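Local coordinates for putative prephenate dehydratase (Streptococcus mutans, PDB 4LUB), which probably catalyses the decarboxylation and dehydration of prephenate to phenylpyruvate, a step in phenylalanine biosynthesis, at residues L20-A25 against P183-K188; L68-K73 against P229-L234; A76-I81 against F175-D180; S195-L200 against E236-I241. All blocks are in the same frame, centred on the assembly; numbering follows the deposited sequence.

From the N terminus, the chain opens contact 1 at 20-25, contact 2 at 68-73 and contact 3 at 76-81. Contact 3 closes first, at 175-180, as an antiparallel strand pair. Contact 1 closes next, at 183-188. Contact 3 thus lies within the loops of both contact 1 and contact 2, which are of nearly equal length. Contact 4 opens at 195-200. Contact 2 closes at 229-234, before contact 4 closes at 236-241, so these two cross, as do contacts 1 and 2. Contact 1 packs against contact 3, joining helix 14-22 to the loop before strand 189-199. Contact 4 pairs two ACT strands. Contact 2 ties helix 62-70 to the ACT sheet.

Contact 1. Residues L20-A25 against P183-K188; sequences LHAFPA and PTIHLK
Ala22, the last residue of helix 14-22, and Phe23 just after it meet Pro183 and Ile185 in the loop between strands 172-179 and 189-199. The helix belongs to the prephenate dehydratase domain, of the periplasmic-binding-protein clan. The loop leads into the first strand of the ACT fold. No direct hydrogen bond joins the two segments. Phe23 is the first residue to leave helical geometry. The outer end of its ring meets the proline obliquely. CE1 lies 3.8 Å from Pro183 CB, and CZ lies 4.0 Å from Pro183 CG. The same ring stacks with Phe48. Ile185 reaches the helix with its longer branch. CG1 is anti to the carbonyl carbon (chi1 -64°), and CD1 is anti to CA (chi2 168°). This CD1 touches Ala22 CB at 4.1 Å. Ala22 also packs on Ile80 and Ile185 on Ala78, so both rest on strand 75-83. Leu187 meets His21 with both methyls. CD2 is 4.0 Å from His21 CB, and CD1 is 4.0 Å from His21 O. The imidazole takes no part in this: its ND1 is hydrogen-bonded to Asn17 O. One water bridges the backbones. It donates to Ala22 O at 2.9 Å and to Thr184 O at 3.0 Å.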
loop_
_atom_site.group_PDB
_atom_site.type_symbol
_atom_site.label_atom_id
_atom_site.label_comp_id
_atom_site.label_asym_id
_atom_site.label_seq_id
_atom_site.Cartn_x
_atom_site.Cartn_y
_atom_site.Cartn_z
ATOM N N LEU B 20 22.651 15.447 -6.748
ATOM C CA LEU B 20 23.443 16.669 -6.933
ATOM C C LEU B 20 23.209 17.722 -5.852
ATOM O O LEU B 20 24.137 18.403 -5.420
ATOM C CB LEU B 20 23.131 17.306 -8.291
ATOM C CG LEU B 20 23.697 16.698 -9.572
ATOM C CD1 LEU B 20 22.806 17.027 -10.761
ATOM C CD2 LEU B 20 25.101 17.243 -9.796
ATOM N N HIS B 21 21.957 17.860 -5.430
ATOM C CA HIS B 21 21.586 18.897 -4.478
ATOM C C HIS B 21 21.993 18.515 -3.057
ATOM O O HIS B 21 22.396 19.368 -2.260
ATOM C CB HIS B 21 20.083 19.146 -4.560
ATOM C CG HIS B 21 19.663 19.820 -5.831
ATOM N ND1 HIS B 21 19.736 19.192 -7.054
ATOM C CD2 HIS B 21 19.187 21.065 -6.075
ATOM C CE1 HIS B 21 19.310 20.012 -7.997
ATOM N NE2 HIS B 21 18.971 21.156 -7.429
ATOM N N ALA B 22 21.900 17.224 -2.749
ATOM C CA ALA B 22 22.233 16.738 -1.420
ATOM C C ALA B 22 23.742 16.776 -1.210
ATOM O O ALA B 22 24.223 17.046 -0.108
ATOM C CB ALA B 22 21.691 15.332 -1.220
ATOM N N PHE B 23 24.478 16.488 -2.279
ATOM C CA PHE B 23 25.923 16.288 -2.210
ATOM C C PHE B 23 26.633 16.979 -3.372
ATOM O O PHE B 23 27.145 16.313 -4.271
ATOM C CB PHE B 23 26.245 14.793 -2.200
ATOM C CG PHE B 23 25.646 14.054 -1.038
ATOM C CD1 PHE B 23 26.174 14.199 0.234
ATOM C CD2 PHE B 23 24.543 13.234 -1.212
ATOM C CE1 PHE B 23 25.627 13.525 1.310
ATOM C CE2 PHE B 23 23.986 12.560 -0.140
ATOM C CZ PHE B 23 24.525 12.705 1.123
ATOM N N PRO B 24 26.654 18.320 -3.367
ATOM C CA PRO B 24 27.174 19.032 -4.540
ATOM C C PRO B 24 28.688 18.892 -4.730
ATOM O O PRO B 24 29.160 18.986 -5.863
ATOM C CB PRO B 24 26.800 20.490 -4.255
ATOM C CG PRO B 24 26.681 20.569 -2.767
ATOM C CD PRO B 24 26.127 19.240 -2.343
ATOM N N ALA B 25 29.428 18.679 -3.644
ATOM C CA ALA B 25 30.888 18.542 -3.706
ATOM C C ALA B 25 31.392 17.111 -3.906
ATOM O O ALA B 25 32.593 16.860 -3.816
ATOM C CB ALA B 25 31.509 19.113 -2.445
ATOM N N PRO B 183 23.294 14.042 6.797
ATOM C CA PRO B 183 24.161 15.007 6.122
ATOM C C PRO B 183 23.669 16.437 6.315
ATOM O O PRO B 183 22.494 16.649 6.626
ATOM C CB PRO B 183 24.068 14.590 4.651
ATOM C CG PRO B 183 22.741 13.869 4.529
ATOM C CD PRO B 183 22.270 13.473 5.904
ATOM N N THR B 184 24.557 17.409 6.129
ATOM C CA THR B 184 24.151 18.805 6.194
ATOM C C THR B 184 23.537 19.236 4.870
ATOM O O THR B 184 24.194 19.203 3.829
ATOM C CB THR B 184 25.331 19.725 6.536
ATOM O OG1 THR B 184 25.902 19.321 7.787
ATOM C CG2 THR B 184 24.859 21.168 6.646
ATOM N N ILE B 185 22.271 19.625 4.909
ATOM C CA ILE B 185 21.580 20.038 3.701
ATOM C C ILE B 185 20.834 21.343 3.958
ATOM O O ILE B 185 20.009 21.418 4.869
ATOM C CB ILE B 185 20.610 18.929 3.222
ATOM C CG1 ILE B 185 21.392 17.674 2.816
ATOM C CG2 ILE B 185 19.743 19.413 2.077
ATOM C CD1 ILE B 185 20.531 16.442 2.595
ATOM N N HIS B 186 21.126 22.375 3.175
ATOM C CA HIS B 186 20.519 23.675 3.425
ATOM C C HIS B 186 19.415 24.012 2.434
ATOM O O HIS B 186 19.235 25.174 2.072
ATOM C CB HIS B 186 21.571 24.780 3.406
ATOM C CG HIS B 186 22.450 24.802 4.618
ATOM N ND1 HIS B 186 23.821 24.920 4.541
ATOM C CD2 HIS B 186 22.152 24.735 5.937
ATOM C CE1 HIS B 186 24.331 24.920 5.760
ATOM N NE2 HIS B 186 23.339 24.808 6.626
ATOM N N LEU B 187 18.635 23.016 2.044
ATOM C CA LEU B 187 17.520 23.265 1.147
ATOM C C LEU B 187 16.373 23.666 2.054
ATOM O O LEU B 187 16.518 23.632 3.279
ATOM C CB LEU B 187 17.193 22.043 0.280
ATOM C CG LEU B 187 18.108 21.699 -0.916
ATOM C CD1 LEU B 187 19.603 21.736 -0.614
ATOM C CD2 LEU B 187 17.714 20.362 -1.551
ATOM N N LYS B 188 15.252 24.082 1.483
ATOM C CA LYS B 188 14.165 24.541 2.330
ATOM C C LYS B 188 13.588 23.344 3.078
ATOM O O LYS B 188 12.978 22.460 2.476
ATOM C CB LYS B 188 13.092 25.243 1.495
ATOM C CG LYS B 188 12.061 26.013 2.292
ATOM C CD LYS B 188 11.120 26.755 1.359
ATOM C CE LYS B 188 9.684 26.304 1.551
ATOM N NZ LYS B 188 8.993 27.114 2.593
HETATM O O HOH W 1 25.583 16.958 2.457
#

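Contact 2. Residues L68-K73 against P229-L234; sequences LFHQAK and PLKTIL
Phe69 and His70, in the last turn of helix 62-70, face Leu230 and Lys231. The apolar half of the contact is the more enclosed one. Phe69 CE2 meets Leu230 CD1 obliquely at 4.0 Å. The Phe69 ring also stacks with Phe238 and touches Ala197 and Thr199, so protein groups pack round it. Phe69 CD2 sits over one face of the His70 ring, 3.6 Å above its plane and toward the rim. The phenyl ring thus turns its edge to the face of the imidazole, with His70 CE1 in the phenyl plane. Residues 229-234 begin the turn between ACT strands 222-229 and 237-244, so the contact joins a helix of the dehydratase part to a hairpin of the ACT fold. The polar half is hydrated. The His70 edge points at backbone oxygens without bonding to them: CE1 is 3.7 Å from Leu230 O, and NE2 is 4.0 Å from Pro229 O. A water in the ring plane bridges this edge to the loop. It is hydrogen-bonded to His70 NE2 at 3.1 Å, donates to Pro229 O at 2.7 Å, and accepts from Lys231 NZ at 2.8 Å. The lysine chain crosses the imidazole at about a right angle, with CG 3.8 Å from His70 NE2. Lys231 NZ also makes a weak hydrogen bond to Ile57 O of the second subunit.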
loop_
_atom_site.group_PDB
_atom_site.type_symbol
_atom_site.label_atom_id
_atom_site.label_comp_id
_atom_site.label_asym_id
_atom_site.label_seq_id
_atom_site.Cartn_x
_atom_site.Cartn_y
_atom_site.Cartn_z
ATOM N N LEU B 68 14.815 -2.433 1.723
ATOM C CA LEU B 68 15.090 -1.792 3.009
ATOM C C LEU B 68 14.574 -2.548 4.231
ATOM O O LEU B 68 15.239 -2.569 5.266
ATOM C CB LEU B 68 14.530 -0.365 3.024
ATOM C CG LEU B 68 15.520 0.799 2.846
ATOM C CD1 LEU B 68 16.732 0.488 1.987
ATOM C CD2 LEU B 68 14.802 2.083 2.418
ATOM N N PHE B 69 13.398 -3.155 4.134
ATOM C CA PHE B 69 12.901 -3.949 5.251
ATOM C C PHE B 69 13.599 -5.296 5.394
ATOM O O PHE B 69 14.150 -5.586 6.449
ATOM C CB PHE B 69 11.393 -4.178 5.143
ATOM C CG PHE B 69 10.840 -5.064 6.234
ATOM C CD1 PHE B 69 10.627 -4.564 7.504
ATOM C CD2 PHE B 69 10.505 -6.383 5.979
ATOM C CE1 PHE B 69 10.117 -5.365 8.512
ATOM C CE2 PHE B 69 9.983 -7.191 6.980
ATOM C CZ PHE B 69 9.795 -6.682 8.246
ATOM N N HIS B 70 13.569 -6.109 4.339
ATOM C CA HIS B 70 14.049 -7.493 4.401
ATOM C C HIS B 70 15.557 -7.636 4.539
ATOM O O HIS B 70 16.044 -8.499 5.267
ATOM C CB HIS B 70 13.607 -8.260 3.150
ATOM C CG HIS B 70 12.125 -8.450 3.041
ATOM N ND1 HIS B 70 11.406 -9.217 3.933
ATOM C CD2 HIS B 70 11.227 -7.973 2.146
ATOM C CE1 HIS B 70 10.129 -9.208 3.591
ATOM N NE2 HIS B 70 9.993 -8.457 2.511
ATOM N N GLN B 71 16.302 -6.798 3.834
ATOM C CA GLN B 71 17.714 -7.079 3.616
ATOM C C GLN B 71 18.656 -6.034 4.188
ATOM O O GLN B 71 19.684 -6.384 4.764
ATOM C CB GLN B 71 17.982 -7.266 2.123
ATOM C CG GLN B 71 17.679 -8.671 1.659
ATOM C CD GLN B 71 18.545 -9.697 2.364
ATOM O OE1 GLN B 71 19.725 -9.454 2.627
ATOM N NE2 GLN B 71 17.956 -10.836 2.705
ATOM N N ALA B 72 18.333 -4.758 4.015
ATOM C CA ALA B 72 19.285 -3.724 4.390
ATOM C C ALA B 72 19.273 -3.369 5.877
ATOM O O ALA B 72 18.246 -3.451 6.551
ATOM C CB ALA B 72 19.025 -2.478 3.559
ATOM N N LYS B 73 20.434 -2.926 6.348
ATOM C CA LYS B 73 20.637 -2.406 7.691
ATOM C C LYS B 73 21.204 -1.005 7.467
ATOM O O LYS B 73 22.370 -0.708 7.726
ATOM C CB LYS B 73 21.555 -3.335 8.513
ATOM C CG LYS B 73 22.319 -2.735 9.704
ATOM C CD LYS B 73 21.421 -2.102 10.750
ATOM C CE LYS B 73 22.265 -1.379 11.790
ATOM N NZ LYS B 73 22.468 0.055 11.441
ATOM N N PRO B 229 3.652 -7.206 1.232
ATOM C CA PRO B 229 3.686 -8.634 1.578
ATOM C C PRO B 229 4.871 -8.988 2.471
ATOM O O PRO B 229 5.993 -8.542 2.219
ATOM C CB PRO B 229 3.798 -9.335 0.212
ATOM C CG PRO B 229 3.429 -8.290 -0.801
ATOM C CD PRO B 229 3.829 -6.981 -0.209
ATOM N N LEU B 230 4.614 -9.778 3.509
ATOM C CA LEU B 230 5.678 -10.314 4.356
ATOM C C LEU B 230 6.500 -11.369 3.631
ATOM O O LEU B 230 7.569 -11.765 4.098
ATOM C CB LEU B 230 5.093 -10.900 5.643
ATOM C CG LEU B 230 5.984 -10.883 6.884
ATOM C CD1 LEU B 230 6.692 -9.550 7.053
ATOM C CD2 LEU B 230 5.169 -11.223 8.125
ATOM N N LYS B 231 5.992 -11.801 2.478
ATOM C CA LYS B 231 6.547 -12.919 1.719
ATOM C C LYS B 231 6.579 -14.195 2.554
ATOM O O LYS B 231 7.555 -14.949 2.528
ATOM C CB LYS B 231 7.946 -12.590 1.180
ATOM C CG LYS B 231 8.101 -11.162 0.688
ATOM C CD LYS B 231 7.721 -11.041 -0.787
ATOM C CE LYS B 231 8.509 -9.932 -1.486
ATOM N NZ LYS B 231 7.624 -8.859 -2.036
ATOM N N THR B 232 5.499 -14.423 3.299
ATOM C CA THR B 232 5.292 -15.682 4.008
ATOM C C THR B 232 4.061 -16.370 3.429
ATOM O O THR B 232 4.178 -17.256 2.587
ATOM C CB THR B 232 5.103 -15.482 5.522
ATOM O OG1 THR B 232 4.139 -14.447 5.749
ATOM C CG2 THR B 232 6.420 -15.091 6.180
ATOM N N ILE B 233 2.880 -15.955 3.882
ATOM C CA ILE B 233 1.630 -16.342 3.232
ATOM C C ILE B 233 0.711 -15.142 2.973
ATOM O O ILE B 233 0.883 -14.075 3.566
ATOM C CB ILE B 233 0.864 -17.400 4.064
ATOM C CG1 ILE B 233 0.633 -16.896 5.485
ATOM C CG2 ILE B 233 1.649 -18.697 4.129
ATOM C CD1 ILE B 233 -0.698 -17.315 6.070
ATOM N N LEU B 234 -0.246 -15.330 2.064
ATOM C CA LEU B 234 -1.342 -14.390 1.852
ATOM C C LEU B 234 -2.032 -14.017 3.156
ATOM O O LEU B 234 -2.456 -14.889 3.913
ATOM C CB LEU B 234 -2.366 -14.974 0.879
ATOM C CG LEU B 234 -3.361 -13.995 0.250
ATOM C CD1 LEU B 234 -2.643 -12.902 -0.529
ATOM C CD2 LEU B 234 -4.328 -14.751 -0.639
HETATM O O HOH W 2 7.815 -7.575 0.488
#

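Contact 3. Residues A76-I81 against F175-D180; sequences AVAEII and FWVLGD
Strands 76-81 and 175-179 run antiparallel, their axes at 151°, with a classic beta bulge where Val77 and Ala78 both face Val177. Val177 O accepts a nearly straight bond from Val77 N at 2.7 Å and a weak one from Ala78 N at 3.5 Å. Beyond the bulge the register is regular. Val177 N donates to Ala78 O, and Ile80 and Phe175 form a hydrogen-bonded pair.

Trp176 and Glu79 share a face of the sheet with Ala76. Glu79 CG is anti to the backbone N (chi1 -176°), and the chain is extended beyond it, which brings the carboxylate to the indole edge. Trp176 NE1 donates to Glu79 OE1 at 2.8 Å, almost in the indole plane. OE1 is met on its anti side, 27° out of the carboxylate plane. Arg174 forms a salt bridge to the same oxygen, so this buried acceptor has two partners. Ala76 CB lies over one face of the indole, a CH-pi contact 3.8 Å from the centroid of the six-membered ring. On the other face of the sheet Ala78 CB meets Val177 CB at 4.0 Å. At the bulge itself, Val77 CG2 lies 3.2 Å from Val177 O and 4.1 Å from Val177 CG1.

Strand 172-179 is flanked by strand 48-55, and strand 75-83 by the parallel strand 264-274. Tyr271 and Phe65 also meet the Trp176 ring. Helix 14-22 packs on the face carrying Ile80 and Phe175, where Val18 touches both.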
loop_
_atom_site.group_PDB
_atom_site.type_symbol
_atom_site.label_atom_id
_atom_site.label_comp_id
_atom_site.label_asym_id
_atom_site.label_seq_id
_atom_site.Cartn_x
_atom_site.Cartn_y
_atom_site.Cartn_z
ATOM N N ALA B 76 17.133 5.800 6.034
ATOM C CA ALA B 76 16.907 7.127 5.471
ATOM C C ALA B 76 17.410 8.220 6.431
ATOM O O ALA B 76 17.046 8.244 7.609
ATOM C CB ALA B 76 15.436 7.318 5.158
ATOM N N VAL B 77 18.269 9.104 5.937
ATOM C CA VAL B 77 18.821 10.167 6.778
ATOM C C VAL B 77 18.458 11.562 6.268
ATOM O O VAL B 77 18.717 12.564 6.932
ATOM C CB VAL B 77 20.359 10.035 6.913
ATOM C CG1 VAL B 77 20.704 8.783 7.696
ATOM C CG2 VAL B 77 21.042 10.032 5.539
ATOM N N ALA B 78 17.854 11.618 5.086
ATOM C CA ALA B 78 17.303 12.855 4.547
ATOM C C ALA B 78 16.299 12.526 3.449
ATOM O O ALA B 78 16.467 11.541 2.722
ATOM C CB ALA B 78 18.410 13.756 4.006
ATOM N N GLU B 79 15.268 13.356 3.324
ATOM C CA GLU B 79 14.308 13.235 2.231
ATOM C C GLU B 79 14.265 14.493 1.361
ATOM O O GLU B 79 14.180 15.599 1.883
ATOM C CB GLU B 79 12.913 12.952 2.786
ATOM C CG GLU B 79 11.855 12.708 1.723
ATOM C CD GLU B 79 10.497 12.447 2.336
ATOM O OE1 GLU B 79 10.381 11.459 3.082
ATOM O OE2 GLU B 79 9.533 13.171 2.020
ATOM N N ILE B 80 14.327 14.318 0.043
ATOM C CA ILE B 80 14.162 15.433 -0.893
ATOM C C ILE B 80 12.966 15.172 -1.797
ATOM O O ILE B 80 12.870 14.122 -2.429
ATOM C CB ILE B 80 15.429 15.684 -1.747
ATOM C CG1 ILE B 80 16.587 16.114 -0.846
ATOM C CG2 ILE B 80 15.176 16.783 -2.779
ATOM C CD1 ILE B 80 17.965 15.860 -1.435
ATOM N N ILE B 81 12.036 16.118 -1.823
ATOM C CA ILE B 81 10.889 16.046 -2.721
ATOM C C ILE B 81 11.100 16.813 -4.024
ATOM O O ILE B 81 11.419 17.998 -4.015
ATOM C CB ILE B 81 9.619 16.558 -2.025
ATOM C CG1 ILE B 81 9.334 15.704 -0.788
ATOM C CG2 ILE B 81 8.424 16.470 -2.966
ATOM C CD1 ILE B 81 8.113 16.157 0.001
ATOM N N PHE B 175 12.301 11.298 -2.496
ATOM C CA PHE B 175 13.562 10.572 -2.629
ATOM C C PHE B 175 14.200 10.528 -1.253
ATOM O O PHE B 175 14.134 11.495 -0.498
ATOM C CB PHE B 175 14.532 11.233 -3.634
ATOM C CG PHE B 175 14.023 11.289 -5.050
ATOM C CD1 PHE B 175 13.067 12.215 -5.431
ATOM C CD2 PHE B 175 14.508 10.405 -6.000
ATOM C CE1 PHE B 175 12.607 12.256 -6.738
ATOM C CE2 PHE B 175 14.047 10.434 -7.303
ATOM C CZ PHE B 175 13.091 11.359 -7.674
ATOM N N TRP B 176 14.771 9.382 -0.912
ATOM C CA TRP B 176 15.536 9.258 0.311
ATOM C C TRP B 176 17.039 9.209 0.089
ATOM O O TRP B 176 17.527 8.565 -0.839
ATOM C CB TRP B 176 15.088 8.014 1.079
ATOM C CG TRP B 176 13.832 8.227 1.847
ATOM C CD1 TRP B 176 13.148 9.404 1.999
ATOM C CD2 TRP B 176 13.095 7.234 2.561
ATOM N NE1 TRP B 176 12.029 9.198 2.776
ATOM C CE2 TRP B 176 11.982 7.877 3.142
ATOM C CE3 TRP B 176 13.276 5.862 2.776
ATOM C CZ2 TRP B 176 11.045 7.195 3.910
ATOM C CZ3 TRP B 176 12.349 5.184 3.544
ATOM C CH2 TRP B 176 11.242 5.853 4.104
ATOM N N VAL B 177 17.758 9.906 0.961
ATOM C CA VAL B 177 19.184 9.720 1.092
ATOM C C VAL B 177 19.397 8.669 2.167
ATOM O O VAL B 177 18.995 8.844 3.315
ATOM C CB VAL B 177 19.916 11.030 1.462
ATOM C CG1 VAL B 177 21.406 10.788 1.576
ATOM C CG2 VAL B 177 19.615 12.122 0.441
ATOM N N LEU B 178 19.971 7.546 1.759
ATOM C CA LEU B 178 20.275 6.452 2.669
ATOM C C LEU B 178 21.723 6.484 3.109
ATOM O O LEU B 178 22.622 6.673 2.296
ATOM C CB LEU B 178 19.959 5.096 2.021
ATOM C CG LEU B 178 18.549 4.601 1.683
ATOM C CD1 LEU B 178 17.454 5.615 1.959
ATOM C CD2 LEU B 178 18.448 3.981 0.286
ATOM N N GLY B 179 21.941 6.262 4.398
ATOM C CA GLY B 179 23.283 6.172 4.925
ATOM C C GLY B 179 23.295 5.984 6.423
ATOM O O GLY B 179 22.347 5.456 7.009
ATOM N N ASP B 180 24.382 6.419 7.043
ATOM C CA ASP B 180 24.631 6.124 8.444
ATOM C C ASP B 180 24.644 7.429 9.243
ATOM O O ASP B 180 24.413 7.428 10.449
ATOM C CB ASP B 180 25.954 5.359 8.594
ATOM C CG ASP B 180 26.334 5.104 10.043
ATOM O OD1 ASP B 180 25.430 5.049 10.903
ATOM O OD2 ASP B 180 27.543 4.943 10.322
#

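Contact 4. Residues S195-L200 against E236-I241; sequences SLALTL and EYFFII
Phe238 and Phe239 are the rings that meet segment 195-200, and each is touched obliquely. Phe238 CG takes the crowded position between the backbone N and the carbonyl carbon (chi1 74°), which sets the ring beside Ala197, its CD1 4.0 Å from Ala197 CB. Leu200 CD1 comes to 3.4 Å from Phe239 CE2, the leucine chain standing at about a right angle to the phenylalanine. The two strands are the first and third of the ACT fold, a beta-alpha-beta-beta-alpha-beta domain, and they lie side by side in its antiparallel sheet.

Successive residues point to opposite faces. Ala197 CB also meets Ile240 CD1 at 4.1 Å, and Ile240 in turn touches Phe65 of helix 62-70. On the other face Leu198 and Ile241 cross obliquely, and their CD1 atoms are only 3.4 Å apart, tighter than usual for two carbons. Phe239 lies on this face too and packs on Ile225 of the second subunit.

Leu196 with Ile241 and Leu198 with Phe239 are hydrogen-bonded pairs, and each exchanges two bonds. At one end Ser195 OG is hydrogen-bonded to Tyr271 OH and to Asp242 OD1. At the other end the Tyr237 ring leads away from the pair, and its OH is hydrogen-bonded to Glu54 of the second subunit. There a water takes over from direct pairing: it accepts from Leu200 N at 2.8 Å and donates to Tyr237 O at 2.6 Å.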
loop_
_atom_site.group_PDB
_atom_site.type_symbol
_atom_site.label_atom_id
_atom_site.label_comp_id
_atom_site.label_asym_id
_atom_site.label_seq_id
_atom_site.Cartn_x
_atom_site.Cartn_y
_atom_site.Cartn_z
ATOM N N SER B 195 10.069 7.044 9.739
ATOM C CA SER B 195 9.402 5.957 9.030
ATOM C C SER B 195 9.701 4.632 9.699
ATOM O O SER B 195 10.846 4.339 10.042
ATOM C CB SER B 195 9.827 5.910 7.562
ATOM O OG SER B 195 9.430 7.086 6.885
ATOM N N LEU B 196 8.659 3.835 9.882
ATOM C CA LEU B 196 8.788 2.577 10.583
ATOM C C LEU B 196 8.269 1.450 9.713
ATOM O O LEU B 196 7.343 1.643 8.917
ATOM C CB LEU B 196 8.001 2.602 11.898
ATOM C CG LEU B 196 8.433 3.555 13.015
ATOM C CD1 LEU B 196 7.339 3.626 14.089
ATOM C CD2 LEU B 196 9.790 3.237 13.618
ATOM N N ALA B 197 8.881 0.279 9.834
ATOM C CA ALA B 197 8.259 -0.926 9.320
ATOM C C ALA B 197 7.793 -1.776 10.502
ATOM O O ALA B 197 8.611 -2.215 11.310
ATOM C CB ALA B 197 9.227 -1.701 8.425
ATOM N N LEU B 198 6.483 -1.982 10.620
ATOM C CA LEU B 198 5.925 -2.748 11.738
ATOM C C LEU B 198 5.464 -4.121 11.294
ATOM O O LEU B 198 4.896 -4.277 10.211
ATOM C CB LEU B 198 4.733 -2.046 12.397
ATOM C CG LEU B 198 4.715 -0.591 12.849
ATOM C CD1 LEU B 198 3.279 -0.205 13.126
ATOM C CD2 LEU B 198 5.534 -0.419 14.097
ATOM N N THR B 199 5.707 -5.109 12.146
ATOM C CA THR B 199 5.048 -6.404 12.038
ATOM C C THR B 199 4.229 -6.626 13.305
ATOM O O THR B 199 4.612 -6.186 14.390
ATOM C CB THR B 199 6.036 -7.550 11.838
ATOM O OG1 THR B 199 7.079 -7.461 12.817
ATOM C CG2 THR B 199 6.655 -7.464 10.452
ATOM N N LEU B 200 3.094 -7.294 13.166
ATOM C CA LEU B 200 2.169 -7.409 14.273
ATOM C C LEU B 200 2.274 -8.802 14.909
ATOM O O LEU B 200 2.790 -9.723 14.283
ATOM C CB LEU B 200 0.754 -7.129 13.759
ATOM C CG LEU B 200 0.637 -5.702 13.199
ATOM C CD1 LEU B 200 -0.586 -5.549 12.318
ATOM C CD2 LEU B 200 0.666 -4.642 14.289
ATOM N N GLU B 236 -0.439 -12.082 5.448
ATOM C CA GLU B 236 0.607 -11.562 6.331
ATOM C C GLU B 236 1.423 -10.459 5.672
ATOM O O GLU B 236 1.893 -10.593 4.538
ATOM C CB GLU B 236 1.521 -12.692 6.809
ATOM C CG GLU B 236 0.778 -13.763 7.594
ATOM C CD GLU B 236 1.706 -14.782 8.207
ATOM O OE1 GLU B 236 2.893 -14.797 7.832
ATOM O OE2 GLU B 236 1.253 -15.562 9.071
ATOM N N TYR B 237 1.577 -9.362 6.393
ATOM C CA TYR B 237 2.188 -8.173 5.841
ATOM C C TYR B 237 3.092 -7.494 6.842
ATOM O O TYR B 237 3.017 -7.749 8.036
ATOM C CB TYR B 237 1.100 -7.178 5.440
ATOM C CG TYR B 237 -0.028 -7.755 4.619
ATOM C CD1 TYR B 237 0.066 -7.839 3.242
ATOM C CD2 TYR B 237 -1.196 -8.200 5.223
ATOM C CE1 TYR B 237 -0.965 -8.352 2.486
ATOM C CE2 TYR B 237 -2.235 -8.717 4.474
ATOM C CZ TYR B 237 -2.115 -8.790 3.104
ATOM O OH TYR B 237 -3.140 -9.301 2.351
ATOM N N PHE B 238 3.935 -6.606 6.343
ATOM C CA PHE B 238 4.564 -5.613 7.182
ATOM C C PHE B 238 4.048 -4.260 6.728
ATOM O O PHE B 238 3.662 -4.088 5.578
ATOM C CB PHE B 238 6.092 -5.712 7.184
ATOM C CG PHE B 238 6.757 -5.216 5.933
ATOM C CD1 PHE B 238 7.162 -3.901 5.827
ATOM C CD2 PHE B 238 7.016 -6.076 4.884
ATOM C CE1 PHE B 238 7.792 -3.447 4.689
ATOM C CE2 PHE B 238 7.647 -5.628 3.740
ATOM C CZ PHE B 238 8.035 -4.309 3.642
ATOM N N PHE B 239 4.010 -3.315 7.646
ATOM C CA PHE B 239 3.435 -2.008 7.364
ATOM C C PHE B 239 4.460 -0.891 7.393
ATOM O O PHE B 239 5.207 -0.748 8.354
ATOM C CB PHE B 239 2.298 -1.727 8.358
ATOM C CG PHE B 239 1.216 -2.763 8.323
ATOM C CD1 PHE B 239 0.176 -2.655 7.419
ATOM C CD2 PHE B 239 1.263 -3.866 9.154
ATOM C CE1 PHE B 239 -0.818 -3.620 7.364
ATOM C CE2 PHE B 239 0.273 -4.832 9.103
ATOM C CZ PHE B 239 -0.766 -4.708 8.208
ATOM N N ILE B 240 4.480 -0.100 6.325
ATOM C CA ILE B 240 5.266 1.125 6.289
ATOM C C ILE B 240 4.434 2.271 6.815
ATOM O O ILE B 240 3.407 2.622 6.244
ATOM C CB ILE B 240 5.732 1.481 4.876
ATOM C CG1 ILE B 240 6.381 0.270 4.225
ATOM C CG2 ILE B 240 6.703 2.656 4.921
ATOM C CD1 ILE B 240 7.554 -0.234 5.031
ATOM N N ILE B 241 4.877 2.826 7.930
ATOM C CA ILE B 241 4.232 3.974 8.536
ATOM C C ILE B 241 5.162 5.178 8.715
ATOM O O ILE B 241 6.286 5.042 9.197
ATOM C CB ILE B 241 3.593 3.543 9.882
ATOM C CG1 ILE B 241 2.464 2.562 9.618
ATOM C CG2 ILE B 241 2.923 4.721 10.554
ATOM C CD1 ILE B 241 1.937 1.875 10.833
HETATM O O HOH W 3 2.553 -8.246 10.551
#